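Local structure of filamentous hemagglutinin (Bordetella pertussis, 1RWR) at residues Asn121-Thr126 and Leu157-Val162. The protein is a secreted adhesin whose N-terminal domain, a beta-helix, probably directs its export through the two-partner secretion pathway. Numbering follows the deposited sequence.
Sequences NLTLTT and LGYFDV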
loop_
_atom_site.group_PDB
_atom_site.type_symbol
_atom_site.label_atom_id
_atom_site.label_comp_id
_atom_site.label_asym_id
_atom_site.label_seq_id
_atom_site.Cartn_x
_atom_site.Cartn_y
_atom_site.Cartn_z
ATOM N N ASN A 121 4.856 8.104 -3.567
ATOM C CA ASN A 121 3.624 7.358 -3.255
ATOM C C ASN A 121 4.048 5.949 -2.874
ATOM O O ASN A 121 5.159 5.513 -3.215
ATOM C CB ASN A 121 2.699 7.260 -4.466
ATOM C CG ASN A 121 2.247 8.611 -4.978
ATOM O OD1 ASN A 121 1.490 9.292 -4.302
ATOM N ND2 ASN A 121 2.741 9.028 -6.169
ATOM N N LEU A 122 3.178 5.216 -2.194
ATOM C CA LEU A 122 3.466 3.842 -1.767
ATOM C C LEU A 122 2.280 2.942 -1.994
ATOM O O LEU A 122 1.177 3.266 -1.548
ATOM C CB LEU A 122 3.814 3.780 -0.266
ATOM C CG LEU A 122 4.096 2.429 0.378
ATOM C CD1 LEU A 122 5.272 1.672 -0.263
ATOM C CD2 LEU A 122 4.412 2.574 1.794
ATOM N N THR A 123 2.498 1.815 -2.674
ATOM C CA THR A 123 1.505 0.762 -2.858
ATOM C C THR A 123 2.026 -0.552 -2.282
ATOM O O THR A 123 3.161 -0.977 -2.604
ATOM C CB THR A 123 1.286 0.575 -4.338
ATOM O OG1 THR A 123 0.963 1.848 -4.945
ATOM C CG2 THR A 123 0.174 -0.413 -4.655
ATOM N N LEU A 124 1.213 -1.184 -1.426
ATOM C CA LEU A 124 1.480 -2.506 -0.878
ATOM C C LEU A 124 0.452 -3.434 -1.461
ATOM O O LEU A 124 -0.752 -3.176 -1.356
ATOM C CB LEU A 124 1.364 -2.491 0.635
ATOM C CG LEU A 124 2.284 -1.510 1.333
ATOM C CD1 LEU A 124 2.112 -1.681 2.868
ATOM C CD2 LEU A 124 3.742 -1.718 0.884
ATOM N N THR A 125 0.900 -4.499 -2.109
ATOM C CA THR A 125 -0.026 -5.335 -2.857
ATOM C C THR A 125 0.316 -6.817 -2.758
ATOM O O THR A 125 1.480 -7.199 -2.643
ATOM C CB THR A 125 -0.147 -4.831 -4.351
ATOM O OG1 THR A 125 -1.194 -5.548 -5.003
ATOM C CG2 THR A 125 1.109 -5.143 -5.134
ATOM N N THR A 126 -0.711 -7.660 -2.792
ATOM C CA THR A 126 -0.487 -9.085 -3.046
ATOM C C THR A 126 -0.782 -9.444 -4.493
ATOM O O THR A 126 -0.808 -10.626 -4.834
ATOM C CB THR A 126 -1.329 -9.974 -2.134
ATOM O OG1 THR A 126 -2.734 -9.724 -2.378
ATOM C CG2 THR A 126 -1.055 -9.623 -0.707
ATOM N N LEU A 157 3.622 11.176 1.402
ATOM C CA LEU A 157 3.131 10.457 0.217
ATOM C C LEU A 157 1.940 11.165 -0.386
ATOM O O LEU A 157 1.091 11.763 0.319
ATOM C CB LEU A 157 2.664 9.059 0.612
ATOM C CG LEU A 157 3.674 8.136 1.276
ATOM C CD1 LEU A 157 3.006 6.866 1.802
ATOM C CD2 LEU A 157 4.803 7.786 0.301
ATOM N N GLY A 158 1.791 11.071 -1.696
ATOM C CA GLY A 158 0.559 11.507 -2.289
ATOM C C GLY A 158 -0.591 10.569 -1.953
ATOM O O GLY A 158 -1.690 11.006 -1.580
ATOM N N TYR A 159 -0.347 9.273 -2.095
ATOM C CA TYR A 159 -1.276 8.239 -1.612
ATOM C C TYR A 159 -0.515 7.062 -1.053
ATOM O O TYR A 159 0.672 6.819 -1.387
ATOM C CB TYR A 159 -2.220 7.719 -2.707
ATOM C CG TYR A 159 -1.495 7.124 -3.890
ATOM C CD1 TYR A 159 -1.041 5.814 -3.865
ATOM C CD2 TYR A 159 -1.224 7.884 -5.036
ATOM C CE1 TYR A 159 -0.328 5.272 -4.914
ATOM C CE2 TYR A 159 -0.527 7.325 -6.124
ATOM C CZ TYR A 159 -0.080 6.024 -6.042
ATOM O OH TYR A 159 0.639 5.472 -7.067
ATOM N N PHE A 160 -1.239 6.320 -0.213
ATOM C CA PHE A 160 -0.849 5.039 0.321
ATOM C C PHE A 160 -1.974 4.109 -0.054
ATOM O O PHE A 160 -3.115 4.280 0.420
ATOM C CB PHE A 160 -0.728 5.108 1.846
ATOM C CG PHE A 160 -0.513 3.768 2.504
ATOM C CD1 PHE A 160 0.638 3.049 2.246
ATOM C CD2 PHE A 160 -1.447 3.244 3.402
ATOM C CE1 PHE A 160 0.861 1.772 2.850
ATOM C CE2 PHE A 160 -1.264 1.976 3.963
ATOM C CZ PHE A 160 -0.097 1.258 3.721
ATOM N N ASP A 161 -1.668 3.113 -0.882
ATOM C CA ASP A 161 -2.652 2.157 -1.390
ATOM C C ASP A 161 -2.271 0.782 -0.909
ATOM O O ASP A 161 -1.071 0.383 -0.946
ATOM C CB ASP A 161 -2.663 2.098 -2.916
ATOM C CG ASP A 161 -3.360 3.256 -3.566
ATOM O OD1 ASP A 161 -3.875 4.179 -2.861
ATOM O OD2 ASP A 161 -3.473 3.293 -4.836
ATOM N N VAL A 162 -3.287 0.062 -0.458
ATOM C CA VAL A 162 -3.169 -1.339 -0.042
ATOM C C VAL A 162 -4.141 -2.122 -0.919
ATOM O O VAL A 162 -5.353 -1.871 -0.889
ATOM C CB VAL A 162 -3.555 -1.544 1.408
ATOM C CG1 VAL A 162 -3.500 -3.021 1.753
ATOM C CG2 VAL A 162 -2.652 -0.782 2.345
HETATM O O HOH W 1 -1.223 2.186 -6.308
#
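CB of Asn121 sits over one face of the Tyr159 ring in a CH-pi contact, 3.6 Å from its centroid, and the amide, its plane 9° from the ring's, lies over the CD2-CE2 rim. Two torsions produce this stack: Asn121 sets CG beside its own backbone N, anti to the carbonyl carbon, while Tyr159 takes the crowded position between N and carbonyl carbon (chi1 59°), which brings its ring beneath the amide. A lone pair of Asn121 OD1 then accepts Tyr159 N at 2.9 Å, somewhat bent at 139°, and ND2 is held from the other neighbouring strand by Asp100. Beyond this side-chain bond the strands pair in parallel. Leu122 N donates to Tyr159 O, Asp161 N to Leu122 O, and Leu124 N to Asp161 O at 2.8 Å, all nearly straight. On the face carrying Leu122 and Leu124, the Phe160 ring is met at its edge: CD2 of Leu122 and CD1 of Leu124 both approach CE1, the latter at 3.7 Å, while Leu157 CD1 reaches Leu122 CB. Leu114 of strand 114-117 touches both leucines, consistent with the interior of the beta-helix. The other face is polar. Thr123 and Asp161 point the same way, and a water 2.6 Å from Thr123 OG1 donates to Asp161 OD2, which also bonds Tyr193; OD1 forms a salt bridge with Arg198, itself in cation-pi contact with Tyr159. Main-chain bonds thus join neighbouring coils within a sheet that has one apolar and one polar face, where Arg198 and these hydrogen bonds would probably stabilise buried Asp161 as carboxylate.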